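Local coordinates for protein TqaA (Penicillium aethiopicum, PDB 5DLK) that probably closes nonribosomal peptides into macrocycles, this chain being the C-terminal condensation-like domain of a much longer fungal synthetase, at residues 31-36 and 46-51. Numbering follows the deposited sequence.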
loop_
_atom_site.group_PDB
_atom_site.type_symbol
_atom_site.label_atom_id
_atom_site.label_comp_id
_atom_site.label_asym_id
_atom_site.label_seq_id
_atom_site.Cartn_x
_atom_site.Cartn_y
_atom_site.Cartn_z
ATOM N N ALA A 31 18.928 -19.972 14.112
ATOM C CA ALA A 31 20.068 -19.240 14.660
ATOM C C ALA A 31 19.836 -17.734 14.619
ATOM O O ALA A 31 20.217 -17.010 15.540
ATOM C CB ALA A 31 21.335 -19.591 13.912
ATOM N N LEU A 32 19.223 -17.256 13.539
ATOM C CA LEU A 32 18.910 -15.838 13.441
ATOM C C LEU A 32 17.894 -15.416 14.504
ATOM O O LEU A 32 18.025 -14.356 15.122
ATOM C CB LEU A 32 18.381 -15.510 12.045
ATOM C CG LEU A 32 17.953 -14.064 11.840
ATOM C CD1 LEU A 32 19.138 -13.126 12.048
ATOM C CD2 LEU A 32 17.333 -13.898 10.451
ATOM N N HIS A 33 16.878 -16.245 14.710
ATOM C CA HIS A 33 15.852 -15.943 15.700
ATOM C C HIS A 33 16.455 -15.890 17.103
ATOM O O HIS A 33 16.116 -15.023 17.899
ATOM C CB HIS A 33 14.734 -16.980 15.642
ATOM C CG HIS A 33 13.719 -16.837 16.737
ATOM N ND1 HIS A 33 13.813 -17.521 17.930
ATOM C CD2 HIS A 33 12.590 -16.094 16.817
ATOM C CE1 HIS A 33 12.785 -17.205 18.698
ATOM N NE2 HIS A 33 12.023 -16.346 18.044
ATOM N N LYS A 34 17.357 -16.824 17.383
ATOM C CA LYS A 34 18.030 -16.896 18.674
ATOM C C LYS A 34 18.893 -15.661 18.873
ATOM O O LYS A 34 18.972 -15.105 19.969
ATOM C CB LYS A 34 18.873 -18.173 18.758
ATOM C CG LYS A 34 19.445 -18.469 20.138
ATOM C CD LYS A 34 20.024 -19.885 20.189
ATOM C CE LYS A 34 20.642 -20.199 21.549
ATOM N NZ LYS A 34 21.883 -19.413 21.805
ATOM N N GLU A 35 19.530 -15.224 17.793
ATOM C CA GLU A 35 20.359 -14.027 17.825
ATOM C C GLU A 35 19.546 -12.768 18.127
ATOM O O GLU A 35 19.986 -11.906 18.889
ATOM C CB GLU A 35 21.102 -13.864 16.495
ATOM C CG GLU A 35 22.035 -12.663 16.440
ATOM C CD GLU A 35 23.209 -12.767 17.404
ATOM O OE1 GLU A 35 23.443 -13.859 17.974
ATOM O OE2 GLU A 35 23.906 -11.745 17.592
ATOM N N LEU A 36 18.360 -12.661 17.534
ATOM C CA LEU A 36 17.496 -11.508 17.773
ATOM C C LEU A 36 16.956 -11.507 19.201
ATOM O O LEU A 36 16.819 -10.453 19.817
ATOM C CB LEU A 36 16.340 -11.478 16.772
ATOM C CG LEU A 36 16.769 -11.158 15.339
ATOM C CD1 LEU A 36 15.596 -11.293 14.388
ATOM C CD2 LEU A 36 17.388 -9.762 15.252
ATOM N N SER A 46 9.264 -16.105 22.198
ATOM C CA SER A 46 8.678 -16.312 20.879
ATOM C C SER A 46 9.357 -17.485 20.181
ATOM O O SER A 46 10.500 -17.829 20.493
ATOM C CB SER A 46 8.794 -15.047 20.008
ATOM O OG SER A 46 10.153 -14.770 19.702
ATOM N N THR A 47 8.647 -18.089 19.233
ATOM C CA THR A 47 9.235 -19.095 18.367
ATOM C C THR A 47 9.227 -18.592 16.925
ATOM O O THR A 47 8.446 -17.706 16.577
ATOM C CB THR A 47 8.480 -20.416 18.438
ATOM O OG1 THR A 47 7.124 -20.212 18.026
ATOM C CG2 THR A 47 8.497 -20.948 19.878
ATOM N N LEU A 48 10.093 -19.162 16.099
ATOM C CA LEU A 48 10.132 -18.797 14.684
ATOM C C LEU A 48 9.283 -19.762 13.869
ATOM O O LEU A 48 9.625 -20.943 13.724
ATOM C CB LEU A 48 11.567 -18.787 14.167
ATOM C CG LEU A 48 11.742 -18.345 12.711
ATOM C CD1 LEU A 48 11.442 -16.849 12.563
ATOM C CD2 LEU A 48 13.140 -18.684 12.222
ATOM N N GLU A 49 8.168 -19.260 13.344
ATOM C CA GLU A 49 7.226 -20.079 12.597
ATOM C C GLU A 49 7.616 -20.204 11.114
ATOM O O GLU A 49 7.396 -21.250 10.481
ATOM C CB GLU A 49 5.822 -19.496 12.735
ATOM C CG GLU A 49 4.769 -20.205 11.929
ATOM C CD GLU A 49 3.424 -19.510 11.999
ATOM O OE1 GLU A 49 2.710 -19.501 10.972
ATOM O OE2 GLU A 49 3.081 -18.967 13.072
ATOM N N ASP A 50 8.191 -19.136 10.558
ATOM C CA ASP A 50 8.596 -19.142 9.150
ATOM C C ASP A 50 9.611 -18.045 8.887
ATOM O O ASP A 50 9.805 -17.134 9.704
ATOM C CB ASP A 50 7.384 -18.970 8.229
ATOM C CG ASP A 50 7.522 -19.746 6.901
ATOM O OD1 ASP A 50 8.658 -20.008 6.446
ATOM O OD2 ASP A 50 6.477 -20.099 6.321
ATOM N N LEU A 51 10.275 -18.142 7.744
ATOM C CA LEU A 51 11.156 -17.083 7.305
ATOM C C LEU A 51 11.052 -17.018 5.784
ATOM O O LEU A 51 11.249 -18.030 5.102
ATOM C CB LEU A 51 12.593 -17.329 7.772
ATOM C CG LEU A 51 13.547 -16.138 7.709
ATOM C CD1 LEU A 51 14.743 -16.350 8.619
ATOM C CD2 LEU A 51 13.994 -15.894 6.268
#
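S46, in the loop just before the strand, meets the edge of the H33 imidazole: NE2 of H33 donates to S46 OG over 3.0 Å, with an N-H...O angle of 151° and the hydroxyl oxygen lying 17° out of the ring plane. The same hydroxyl is hydrogen-bonded to the carbonyl oxygen of P43, so one small side chain links the histidine to the loop that joins helix and strand. The S46 carbonyl also lies close by, with its O 3.0 Å from CE1 of H33. Past T47, whose hydroxyl is bonded to N116, the backbone N of L48 lies 3.9 Å above one ring face of H33, displaced toward the rim. L48 CB packs 3.9 Å from H33 CG, and the two side chains run past each other in opposite directions. CG of H33, anti to the backbone N (chi1 173°), is thereby set beside L48 CB. An alanine here removes the ring, which would probably leave S46 OG with one partner fewer, P43 remaining, and a gap where the imidazole lay beside L48 CB. E49 and D50 both face V113, forming a classic beta bulge, after which L51 returns to the helix, its CD1 4.0 Å from CD2 of L32, the two leucines crossing at about a right angle. The contact thus illustrates a helix packed on an edge strand through one polar bond and two apolar patches. Helix 29-38 covers the three-stranded antiparallel sheet, reaching past outer strand 47-53 so that L32 also touches I110 on central strand 108-115 and V103 on strand 100-105.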